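Local coordinates for beta-galactosidase (Streptococcus pneumoniae, PDB 4CU9), which is a galactoside-hydrolysing enzyme, represented here by its carbohydrate-binding module, a calcium-containing beta-sandwich domain that probably recognises sugars, at residues E101-P106 and P129-A134. Numbering follows the deposited sequence.
Sequences ERYVGP and PENWEA
Tyr-103 holds CG anti to the backbone N (chi1 -177°) while Trp-132 holds CG anti to its carbonyl carbon (chi1 -65°), and the two rings meet edge-to-face, the tyrosine edge toward the indole face with planes at 68°. The two residues form a non-hydrogen-bonded antiparallel pair where strands 97-103 and 132-139 adjoin in the galactose-binding-like beta-sandwich. Tyr-103 CB also sits over the indole six-membered ring, 3.6 Å from Trp-132 CZ3, a CH-pi contact. The indole NE1 donates to Phe-126 O, and Arg-162 makes a cation-pi contact with the ring. On the same side of the sheet, the Glu-101 carboxylate lies nearly parallel to the indole plane, OE1 3.5 Å from Trp-132 CB; salt bridges to Arg-162 and Arg-164 of strand 160-166 grip its two oxygens. Reciprocal backbone bonds pair Arg-102 with Glu-133, whose side chains run side by side on the other sheet face: Arg-102 NH2 is 3.9 Å from Glu-133 CG, but no N-H points at the carboxylate. Past the strand end, Val-104 N gives an almost straight bond of 2.8 Å to Asn-131 O, from above the carbonyl plane. The chain then runs on alongside the Tyr-103 ring, with Gly-105 N over its centre, and Tyr-103 OH donates to a lone pair of Pro-106 O at 2.6 Å.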
loop_
_atom_site.group_PDB
_atom_site.type_symbol
_atom_site.label_atom_id
_atom_site.label_comp_id
_atom_site.label_asym_id
_atom_site.label_seq_id
_atom_site.Cartn_x
_atom_site.Cartn_y
_atom_site.Cartn_z
ATOM N N GLU A 101 7.971 -4.187 3.086
ATOM C CA GLU A 101 8.421 -3.852 4.412
ATOM C C GLU A 101 7.428 -4.180 5.498
ATOM O O GLU A 101 6.202 -4.090 5.335
ATOM C CB GLU A 101 8.770 -2.360 4.509
ATOM C CG GLU A 101 9.884 -1.943 3.575
ATOM C CD GLU A 101 10.189 -0.456 3.584
ATOM O OE1 GLU A 101 9.242 0.352 3.713
ATOM O OE2 GLU A 101 11.397 -0.114 3.461
ATOM N N ARG A 102 7.982 -4.539 6.652
ATOM C CA ARG A 102 7.183 -4.798 7.841
ATOM C C ARG A 102 7.420 -3.699 8.864
ATOM O O ARG A 102 8.523 -3.189 8.991
ATOM C CB ARG A 102 7.515 -6.177 8.433
ATOM C CG ARG A 102 8.940 -6.330 8.923
ATOM C CD ARG A 102 9.201 -7.767 9.374
ATOM N NE ARG A 102 10.599 -8.017 9.733
ATOM C CZ ARG A 102 11.106 -7.897 10.954
ATOM N NH1 ARG A 102 10.354 -7.514 11.964
ATOM N NH2 ARG A 102 12.383 -8.182 11.165
ATOM N N TYR A 103 6.378 -3.334 9.605
ATOM C CA TYR A 103 6.491 -2.273 10.576
ATOM C C TYR A 103 7.284 -2.769 11.791
ATOM O O TYR A 103 6.993 -3.821 12.318
ATOM C CB TYR A 103 5.117 -1.755 10.975
ATOM C CG TYR A 103 5.174 -0.605 11.931
ATOM C CD1 TYR A 103 5.621 0.646 11.502
ATOM C CD2 TYR A 103 4.802 -0.761 13.276
ATOM C CE1 TYR A 103 5.690 1.700 12.392
ATOM C CE2 TYR A 103 4.891 0.296 14.169
ATOM C CZ TYR A 103 5.325 1.520 13.710
ATOM O OH TYR A 103 5.397 2.604 14.567
ATOM N N VAL A 104 8.279 -1.999 12.206
ATOM C CA VAL A 104 9.095 -2.339 13.374
ATOM C C VAL A 104 9.216 -1.136 14.315
ATOM O O VAL A 104 10.091 -1.121 15.190
ATOM C CB VAL A 104 10.511 -2.781 12.968
ATOM C CG1 VAL A 104 10.514 -4.105 12.193
ATOM C CG2 VAL A 104 11.209 -1.690 12.151
ATOM N N GLY A 105 8.326 -0.143 14.166
ATOM C CA GLY A 105 8.419 1.046 14.989
ATOM C C GLY A 105 7.660 0.943 16.301
ATOM O O GLY A 105 7.226 -0.144 16.728
ATOM N N PRO A 106 7.482 2.086 16.968
ATOM C CA PRO A 106 6.733 2.072 18.229
ATOM C C PRO A 106 5.260 1.750 18.064
ATOM O O PRO A 106 4.731 1.710 16.929
ATOM C CB PRO A 106 6.952 3.484 18.768
ATOM C CG PRO A 106 7.137 4.323 17.541
ATOM C CD PRO A 106 7.933 3.444 16.613
ATOM N N PRO A 129 11.265 6.464 8.091
ATOM C CA PRO A 129 11.711 5.275 7.362
ATOM C C PRO A 129 12.383 4.217 8.242
ATOM O O PRO A 129 12.410 3.032 7.870
ATOM C CB PRO A 129 12.780 5.826 6.402
ATOM C CG PRO A 129 12.517 7.277 6.311
ATOM C CD PRO A 129 11.886 7.702 7.575
ATOM N N GLU A 130 12.959 4.627 9.363
ATOM C CA GLU A 130 13.662 3.651 10.244
ATOM C C GLU A 130 12.674 2.718 10.958
ATOM O O GLU A 130 13.063 1.751 11.550
ATOM C CB GLU A 130 14.508 4.367 11.296
ATOM C CG GLU A 130 15.735 5.054 10.701
ATOM C CD GLU A 130 16.692 4.078 10.028
ATOM O OE1 GLU A 130 17.093 3.098 10.692
ATOM O OE2 GLU A 130 17.017 4.281 8.834
ATOM N N ASN A 131 11.385 3.012 10.868
ATOM C CA ASN A 131 10.345 2.160 11.475
ATOM C C ASN A 131 9.825 1.069 10.542
ATOM O O ASN A 131 8.825 0.400 10.860
ATOM C CB ASN A 131 9.196 3.037 11.944
ATOM C CG ASN A 131 9.559 3.873 13.164
ATOM O OD1 ASN A 131 10.468 3.523 13.900
ATOM N ND2 ASN A 131 8.846 4.998 13.372
ATOM N N TRP A 132 10.537 0.847 9.434
ATOM C CA TRP A 132 10.121 -0.126 8.427
ATOM C C TRP A 132 11.370 -0.959 8.077
ATOM O O TRP A 132 12.441 -0.394 7.808
ATOM C CB TRP A 132 9.568 0.560 7.194
ATOM C CG TRP A 132 8.289 1.332 7.478
ATOM C CD1 TRP A 132 8.187 2.649 7.718
ATOM C CD2 TRP A 132 6.972 0.810 7.550
ATOM N NE1 TRP A 132 6.873 3.020 7.928
ATOM C CE2 TRP A 132 6.102 1.893 7.860
ATOM C CE3 TRP A 132 6.425 -0.466 7.391
ATOM C CZ2 TRP A 132 4.748 1.722 7.981
ATOM C CZ3 TRP A 132 5.091 -0.625 7.530
ATOM C CH2 TRP A 132 4.257 0.443 7.822
ATOM N N GLU A 133 11.186 -2.266 8.057
ATOM C CA GLU A 133 12.257 -3.228 7.723
ATOM C C GLU A 133 11.901 -3.994 6.444
ATOM O O GLU A 133 10.821 -4.598 6.344
ATOM C CB GLU A 133 12.448 -4.178 8.913
ATOM C CG GLU A 133 13.448 -5.312 8.704
ATOM C CD GLU A 133 14.882 -4.924 8.912
ATOM O OE1 GLU A 133 15.200 -3.705 8.929
ATOM O OE2 GLU A 133 15.711 -5.861 9.063
ATOM N N ALA A 134 12.845 -4.002 5.496
ATOM C CA ALA A 134 12.690 -4.708 4.234
ATOM C C ALA A 134 12.543 -6.218 4.415
ATOM O O ALA A 134 13.214 -6.844 5.268
ATOM C CB ALA A 134 13.860 -4.419 3.285
HETATM O O HOH W 1 12.005 2.450 4.850
HETATM O O HOH W 2 12.528 -8.715 7.642
#